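Alpha-galactosidase 1 (Saccharomyces cerevisiae, PDB 3LRK) hydrolyses terminal, non-reducing alpha-D-galactose residues from alpha-galactosides such as galactose oligosaccharides, galactomannans and galactolipids, working as a secreted homotetrameric glycosidase. Local coordinates at residues Met369-Leu373 against Leu447-Leu453; Thr390-Leu396 against Phe464-Ser470. The protein carries 1 engineered substitution. All blocks are in the same frame, centred on the assembly; numbering follows the deposited sequence.

Interaction 1. Residues Met369-Leu373 against Leu447-Leu453; sequences MNTTL and LSPNAIL. With NAG (2-acetamido-2-deoxy-beta-D-glucopyranose), chain G.
A strand of the C-terminal beta sandwich pairs antiparallel at Thr371 with the start of another, beside a type II turn from Ser448 to Ala451. Thr371 and Leu453 form a hydrogen-bonded pair (CA-CA 5.3 Å): Thr371 N donates to Leu453 O at 3.1 Å, and Leu453 N to Thr371 O at 2.8 Å. Leu453 O also receives a CA-H contact from Asn370 CA at 3.1 Å. Thr372 and Ile452 stay close (CA-CA 4.9 Å); at Leu373 and Pro449 (CA-CA 6.6 Å) the gap widens, and one water accepts from Leu373 N (2.9 Å) and donates to Ser448 O (3.2 Å) and Ala451 O (2.5 Å). Ala451 N closes the turn on Ser448 O at 3.2 Å. Thr372 (chi1 p) is the N-cap of the following helix, its OG1 weakly bonded to Glu375 N, while Thr371 OG1 bonds to Glu375 OE1. Leu373 (m, t) packs CD2 on Leu447 CD1 at 3.8 Å and CD1 on Pro449 CD at 4.1 Å. Asn370 carries an N-linked glycan, with ND2 1.4 Å from NAG C1.

Interaction 2. Residues Thr390-Leu396 against Phe464-Ser470; sequences TWDIYDL and FYRLRPS
Two neighbouring strands of the antiparallel sheet in the C-terminal beta-sandwich domain, 391-395 and 464-469, run at 151° with axes 4.4 Å apart; Ile393 faces Leu467. Phe464 O accepts from Leu396 N at 3.0 Å, and Phe464 N donates to a water (2.9 Å) that donates to Asp395 OD1 (2.9 Å), which also accepts from Trp397 N. Leu396 (m, t) CD1 lies 3.6 Å from Phe464 CD2. Tyr465 (chi1 m), paired with Asp395, offers a ring face to Ile393 CG2, a CH-pi contact 3.9 Å from the centroid; its OH bonds to Thr455. Arg466 forms a hydrogen-bonded pair with Tyr394: Tyr394 N to Arg466 O 2.9 Å, Arg466 N to Tyr394 O 3.0 Å. Its extended side chain leads away to a salt bridge with Asp354. Leu467 CD2 packs on Ile393 CG1 at 3.8 Å. Arg468 repeats the two-bond pattern with Asp392, Asp392 N to Arg468 O 2.7 Å and Arg468 N to Asp392 O 3.0 Å; its CD lies 3.5 Å from Tyr394 CE1, and its guanidinium also reaches Asp354. Pro469 lies over a face of the Trp391 ring, CG 3.7 Å from CZ3. Ser470 N donates to Thr390 O at 3.2 Å, and a water donates to both Ser470 O (2.6 Å) and Asp392 OD2 (3.0 Å). Backbone bonding thus continues to the last modelled residue; Ile393, Leu467 and the Tyr465 ring make a largely apolar patch with Asp395 at its end, while Asp392, Tyr394 and the two salt-bridged arginines make the other face polar.

How the interactions relate
Both contacts belong to the C-terminal beta sandwich, their centres 12 Å apart, and their segments alternate along the chain: 369-373, 390-396, 447-453, 464-470. Interaction 2 lies within the six-stranded antiparallel sheet, where 391-395 sits between 461-469 and the outermost strand 442-447; interaction 1 joins 367-371 to 453-457, a separate two-stranded pair. Leu447, the last residue of 442-447, connects them through a probable hydrogen bond from its N to Trp391 O at 2.6 Å, and Leu373 CD2 packs on Trp391 CD1 at 3.6 Å. Leu453 also touches Ile393. The interleaved order ties the domain's last strands to earlier ones, away from the active site in the barrel.

Interaction 1. Residues Met369-Leu373 against Leu447-Leu453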
loop_
_atom_site.group_PDB
_atom_site.type_symbol
_atom_site.label_atom_id
_atom_site.label_comp_id
_atom_site.label_asym_id
_atom_site.label_seq_id
_atom_site.Cartn_x
_atom_site.Cartn_y
_atom_site.Cartn_z
ATOM N N MET A 369 -21.660 -18.654 -24.718
ATOM C CA MET A 369 -21.798 -17.650 -23.668
ATOM C C MET A 369 -23.262 -17.232 -23.567
ATOM O O MET A 369 -23.977 -17.170 -24.571
ATOM C CB MET A 369 -20.900 -16.432 -23.939
ATOM C CG MET A 369 -19.397 -16.718 -23.858
ATOM S SD MET A 369 -18.349 -15.242 -23.752
ATOM C CE MET A 369 -18.644 -14.743 -22.051
ATOM N N ASN A 370 -23.702 -16.986 -22.351
ATOM C CA ASN A 370 -25.086 -16.753 -22.024
ATOM C C ASN A 370 -25.349 -15.664 -20.986
ATOM O O ASN A 370 -24.581 -15.507 -20.089
ATOM C CB ASN A 370 -25.710 -18.062 -21.535
ATOM C CG ASN A 370 -25.124 -18.561 -20.239
ATOM O OD1 ASN A 370 -25.670 -18.341 -19.217
ATOM N ND2 ASN A 370 -24.033 -19.271 -20.302
ATOM N N THR A 371 -26.464 -14.960 -21.096
ATOM C CA THR A 371 -26.927 -14.059 -20.053
ATOM C C THR A 371 -28.457 -13.952 -20.075
ATOM O O THR A 371 -29.119 -14.588 -20.901
ATOM C CB THR A 371 -26.239 -12.663 -20.144
ATOM O OG1 THR A 371 -26.589 -11.890 -18.990
ATOM C CG2 THR A 371 -26.642 -11.913 -21.417
ATOM N N THR A 372 -29.003 -13.170 -19.146
ATOM C CA THR A 372 -30.444 -12.959 -19.008
ATOM C C THR A 372 -30.691 -11.466 -18.859
ATOM O O THR A 372 -29.748 -10.704 -18.651
ATOM C CB THR A 372 -30.998 -13.652 -17.736
ATOM O OG1 THR A 372 -30.406 -13.053 -16.579
ATOM C CG2 THR A 372 -30.700 -15.158 -17.726
ATOM N N LEU A 373 -31.956 -11.051 -18.940
ATOM C CA LEU A 373 -32.334 -9.655 -18.692
ATOM C C LEU A 373 -31.966 -9.180 -17.287
ATOM O O LEU A 373 -31.634 -8.003 -17.094
ATOM C CB LEU A 373 -33.832 -9.429 -18.933
ATOM C CG LEU A 373 -34.384 -9.541 -20.360
ATOM C CD1 LEU A 373 -35.908 -9.393 -20.336
ATOM C CD2 LEU A 373 -33.752 -8.515 -21.299
ATOM N N LEU A 447 -35.068 -10.883 -26.690
ATOM C CA LEU A 447 -34.908 -11.485 -25.373
ATOM C C LEU A 447 -36.113 -11.144 -24.508
ATOM O O LEU A 447 -36.380 -9.973 -24.242
ATOM C CB LEU A 447 -33.617 -11.001 -24.700
ATOM C CG LEU A 447 -32.762 -11.972 -23.872
ATOM C CD1 LEU A 447 -31.719 -11.196 -23.078
ATOM C CD2 LEU A 447 -33.571 -12.864 -22.943
ATOM N N SER A 448 -36.827 -12.183 -24.082
ATOM C CA SER A 448 -38.018 -12.046 -23.247
ATOM C C SER A 448 -37.669 -12.315 -21.784
ATOM O O SER A 448 -36.648 -12.945 -21.499
ATOM C CB SER A 448 -39.106 -13.034 -23.700
ATOM O OG SER A 448 -39.350 -12.939 -25.091
ATOM N N PRO A 449 -38.516 -11.850 -20.847
ATOM C CA PRO A 449 -38.319 -12.246 -19.456
ATOM C C PRO A 449 -38.238 -13.768 -19.317
ATOM O O PRO A 449 -38.870 -14.499 -20.091
ATOM C CB PRO A 449 -39.578 -11.720 -18.767
ATOM C CG PRO A 449 -39.992 -10.567 -19.583
ATOM C CD PRO A 449 -39.671 -10.943 -20.997
ATOM N N ASN A 450 -37.445 -14.225 -18.349
ATOM C CA ASN A 450 -37.276 -15.654 -18.031
ATOM C C ASN A 450 -36.428 -16.447 -19.039
ATOM O O ASN A 450 -35.922 -17.527 -18.714
ATOM C CB ASN A 450 -38.633 -16.352 -17.783
ATOM C CG ASN A 450 -39.626 -15.472 -17.030
ATOM O OD1 ASN A 450 -39.312 -14.910 -15.977
ATOM N ND2 ASN A 450 -40.834 -15.350 -17.572
ATOM N N ALA A 451 -36.277 -15.910 -20.253
ATOM C CA ALA A 451 -35.490 -16.550 -21.310
ATOM C C ALA A 451 -33.991 -16.237 -21.182
ATOM O O ALA A 451 -33.604 -15.291 -20.491
ATOM C CB ALA A 451 -36.009 -16.132 -22.671
ATOM N N ILE A 452 -33.149 -17.035 -21.839
ATOM C CA ILE A 452 -31.713 -16.743 -21.853
ATOM C C ILE A 452 -31.202 -16.395 -23.256
ATOM O O ILE A 452 -31.664 -16.954 -24.255
ATOM C CB ILE A 452 -30.833 -17.847 -21.155
ATOM C CG1 ILE A 452 -30.405 -18.951 -22.129
ATOM C CG2 ILE A 452 -31.533 -18.425 -19.906
ATOM C CD1 ILE A 452 -29.147 -19.690 -21.699
ATOM N N LEU A 453 -30.281 -15.436 -23.315
ATOM C CA LEU A 453 -29.561 -15.111 -24.542
ATOM C C LEU A 453 -28.348 -16.037 -24.643
ATOM O O LEU A 453 -27.474 -16.016 -23.782
ATOM C CB LEU A 453 -29.143 -13.628 -24.542
ATOM C CG LEU A 453 -28.055 -13.066 -25.473
ATOM C CD1 LEU A 453 -28.262 -13.442 -26.934
ATOM C CD2 LEU A 453 -27.970 -11.548 -25.324
HETATM C C1 NAG G . -22.966 -19.822 -19.508
HETATM C C2 NAG G . -22.295 -19.535 -18.156
HETATM C C3 NAG G . -21.314 -20.642 -17.744
HETATM C C4 NAG G . -21.946 -22.031 -17.850
HETATM C C5 NAG G . -22.681 -22.203 -19.185
HETATM C C6 NAG G . -23.490 -23.498 -19.197
HETATM C C7 NAG G . -21.824 -17.367 -17.148
HETATM C C8 NAG G . -20.947 -16.149 -17.154
HETATM N N2 NAG G . -21.640 -18.235 -18.143
HETATM O O3 NAG G . -20.882 -20.436 -16.417
HETATM O O4 NAG G . -20.944 -23.018 -17.699
HETATM O O5 NAG G . -23.558 -21.114 -19.449
HETATM O O6 NAG G . -22.873 -24.419 -20.071
HETATM O O7 NAG G . -22.658 -17.529 -16.254
HETATM O O HOH W 1 -34.076 -12.950 -19.654
#

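Interaction 2. Residues Thr390-Leu396 against Phe464-Ser470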
loop_
_atom_site.group_PDB
_atom_site.type_symbol
_atom_site.label_atom_id
_atom_site.label_comp_id
_atom_site.label_asym_id
_atom_site.label_seq_id
_atom_site.Cartn_x
_atom_site.Cartn_y
_atom_site.Cartn_z
ATOM N N THR A 390 -39.831 -7.109 -23.319
ATOM C CA THR A 390 -39.083 -7.863 -24.322
ATOM C C THR A 390 -38.155 -6.905 -25.076
ATOM O O THR A 390 -38.547 -5.783 -25.413
ATOM C CB THR A 390 -40.044 -8.633 -25.271
ATOM O OG1 THR A 390 -40.757 -9.616 -24.512
ATOM C CG2 THR A 390 -39.290 -9.336 -26.397
ATOM N N TRP A 391 -36.920 -7.347 -25.310
ATOM C CA TRP A 391 -35.900 -6.509 -25.945
ATOM C C TRP A 391 -35.404 -7.132 -27.232
ATOM O O TRP A 391 -35.084 -8.318 -27.260
ATOM C CB TRP A 391 -34.717 -6.279 -24.993
ATOM C CG TRP A 391 -35.092 -5.476 -23.783
ATOM C CD1 TRP A 391 -35.776 -5.918 -22.686
ATOM C CD2 TRP A 391 -34.823 -4.085 -23.557
ATOM N NE1 TRP A 391 -35.950 -4.892 -21.790
ATOM C CE2 TRP A 391 -35.374 -3.756 -22.297
ATOM C CE3 TRP A 391 -34.170 -3.086 -24.294
ATOM C CZ2 TRP A 391 -35.286 -2.469 -21.753
ATOM C CZ3 TRP A 391 -34.085 -1.808 -23.755
ATOM C CH2 TRP A 391 -34.643 -1.512 -22.495
ATOM N N ASP A 392 -35.342 -6.326 -28.289
ATOM C CA ASP A 392 -34.763 -6.754 -29.556
ATOM C C ASP A 392 -33.243 -6.698 -29.481
ATOM O O ASP A 392 -32.676 -5.704 -29.021
ATOM C CB ASP A 392 -35.265 -5.876 -30.702
ATOM C CG ASP A 392 -36.718 -6.171 -31.075
ATOM O OD1 ASP A 392 -37.222 -7.252 -30.710
ATOM O OD2 ASP A 392 -37.347 -5.313 -31.736
ATOM N N ILE A 393 -32.602 -7.777 -29.918
ATOM C CA ILE A 393 -31.148 -7.880 -29.925
ATOM C C ILE A 393 -30.626 -7.449 -31.289
ATOM O O ILE A 393 -31.062 -7.970 -32.320
ATOM C CB ILE A 393 -30.671 -9.322 -29.627
ATOM C CG1 ILE A 393 -31.307 -9.852 -28.334
ATOM C CG2 ILE A 393 -29.133 -9.393 -29.557
ATOM C CD1 ILE A 393 -31.155 -11.348 -28.136
ATOM N N TYR A 394 -29.702 -6.491 -31.289
ATOM C CA TYR A 394 -29.011 -6.088 -32.502
ATOM C C TYR A 394 -27.530 -6.454 -32.410
ATOM O O TYR A 394 -26.877 -6.164 -31.404
ATOM C CB TYR A 394 -29.161 -4.587 -32.730
ATOM C CG TYR A 394 -30.533 -4.149 -33.187
ATOM C CD1 TYR A 394 -31.602 -4.088 -32.294
ATOM C CD2 TYR A 394 -30.757 -3.779 -34.511
ATOM C CE1 TYR A 394 -32.868 -3.678 -32.712
ATOM C CE2 TYR A 394 -32.019 -3.364 -34.939
ATOM C CZ TYR A 394 -33.063 -3.316 -34.035
ATOM O OH TYR A 394 -34.311 -2.914 -34.449
ATOM N N ASP A 395 -27.016 -7.085 -33.465
ATOM C CA ASP A 395 -25.592 -7.414 -33.584
ATOM C C ASP A 395 -24.872 -6.189 -34.130
ATOM O O ASP A 395 -25.044 -5.828 -35.300
ATOM C CB ASP A 395 -25.394 -8.629 -34.510
ATOM C CG ASP A 395 -23.923 -9.068 -34.638
ATOM O OD1 ASP A 395 -23.007 -8.340 -34.186
ATOM O OD2 ASP A 395 -23.685 -10.160 -35.207
ATOM N N LEU A 396 -24.058 -5.560 -33.281
ATOM C CA LEU A 396 -23.338 -4.342 -33.663
ATOM C C LEU A 396 -22.222 -4.592 -34.684
ATOM O O LEU A 396 -21.700 -3.644 -35.277
ATOM C CB LEU A 396 -22.795 -3.614 -32.418
ATOM C CG LEU A 396 -23.835 -2.999 -31.467
ATOM C CD1 LEU A 396 -23.229 -2.646 -30.104
ATOM C CD2 LEU A 396 -24.516 -1.776 -32.066
ATOM N N PHE A 464 -21.061 -8.462 -29.315
ATOM C CA PHE A 464 -21.288 -7.061 -28.962
ATOM C C PHE A 464 -22.675 -6.624 -29.451
ATOM O O PHE A 464 -22.901 -6.510 -30.657
ATOM C CB PHE A 464 -20.170 -6.208 -29.579
ATOM C CG PHE A 464 -19.965 -4.871 -28.915
ATOM C CD1 PHE A 464 -19.871 -4.759 -27.526
ATOM C CD2 PHE A 464 -19.828 -3.723 -29.689
ATOM C CE1 PHE A 464 -19.670 -3.521 -26.927
ATOM C CE2 PHE A 464 -19.622 -2.476 -29.093
ATOM C CZ PHE A 464 -19.539 -2.384 -27.712
ATOM N N TYR A 465 -23.589 -6.389 -28.510
ATOM C CA TYR A 465 -24.999 -6.124 -28.838
ATOM C C TYR A 465 -25.543 -4.778 -28.392
ATOM O O TYR A 465 -25.137 -4.233 -27.360
ATOM C CB TYR A 465 -25.918 -7.176 -28.210
ATOM C CG TYR A 465 -25.604 -8.610 -28.529
ATOM C CD1 TYR A 465 -25.368 -9.520 -27.503
ATOM C CD2 TYR A 465 -25.552 -9.067 -29.847
ATOM C CE1 TYR A 465 -25.092 -10.852 -27.768
ATOM C CE2 TYR A 465 -25.263 -10.404 -30.126
ATOM C CZ TYR A 465 -25.042 -11.286 -29.078
ATOM O OH TYR A 465 -24.760 -12.605 -29.324
ATOM N N ARG A 466 -26.508 -4.276 -29.160
ATOM C CA ARG A 466 -27.365 -3.191 -28.718
ATOM C C ARG A 466 -28.779 -3.745 -28.523
ATOM O O ARG A 466 -29.345 -4.345 -29.438
ATOM C CB ARG A 466 -27.355 -2.031 -29.720
ATOM C CG ARG A 466 -28.045 -0.777 -29.206
ATOM C CD ARG A 466 -27.776 0.446 -30.069
ATOM N NE ARG A 466 -28.423 1.619 -29.488
ATOM C CZ ARG A 466 -27.889 2.836 -29.421
ATOM N NH1 ARG A 466 -26.676 3.067 -29.904
ATOM N NH2 ARG A 466 -28.567 3.825 -28.847
ATOM N N LEU A 467 -29.323 -3.574 -27.318
ATOM C CA LEU A 467 -30.698 -3.985 -27.015
ATOM C C LEU A 467 -31.652 -2.805 -27.114
ATOM O O LEU A 467 -31.365 -1.722 -26.606
ATOM C CB LEU A 467 -30.812 -4.629 -25.621
ATOM C CG LEU A 467 -30.098 -5.948 -25.269
ATOM C CD1 LEU A 467 -30.892 -6.727 -24.229
ATOM C CD2 LEU A 467 -29.828 -6.838 -26.464
ATOM N N ARG A 468 -32.791 -3.024 -27.773
ATOM C CA ARG A 468 -33.790 -1.974 -27.981
ATOM C C ARG A 468 -35.157 -2.493 -27.540
ATOM O O ARG A 468 -35.445 -3.680 -27.714
ATOM C CB ARG A 468 -33.847 -1.546 -29.455
ATOM C CG ARG A 468 -32.497 -1.225 -30.090
ATOM C CD ARG A 468 -32.661 -0.420 -31.366
ATOM N NE ARG A 468 -33.150 0.931 -31.086
ATOM C CZ ARG A 468 -33.606 1.779 -32.001
ATOM N NH1 ARG A 468 -33.640 1.433 -33.285
ATOM N NH2 ARG A 468 -34.028 2.982 -31.628
ATOM N N PRO A 469 -35.998 -1.619 -26.955
ATOM C CA PRO A 469 -37.325 -2.098 -26.564
ATOM C C PRO A 469 -38.129 -2.476 -27.803
ATOM O O PRO A 469 -38.186 -1.696 -28.754
ATOM C CB PRO A 469 -37.951 -0.881 -25.864
ATOM C CG PRO A 469 -36.791 0.016 -25.520
ATOM C CD PRO A 469 -35.809 -0.195 -26.621
ATOM N N SER A 470 -38.708 -3.675 -27.795
ATOM C CA SER A 470 -39.518 -4.178 -28.909
ATOM C C SER A 470 -40.685 -3.248 -29.241
ATOM O O SER A 470 -41.022 -3.056 -30.413
ATOM C CB SER A 470 -40.054 -5.575 -28.591
ATOM O OG SER A 470 -39.003 -6.473 -28.297
HETATM O O HOH W 2 -40.293 -4.911 -32.147
HETATM O O HOH W 3 -21.091 -9.209 -32.151
#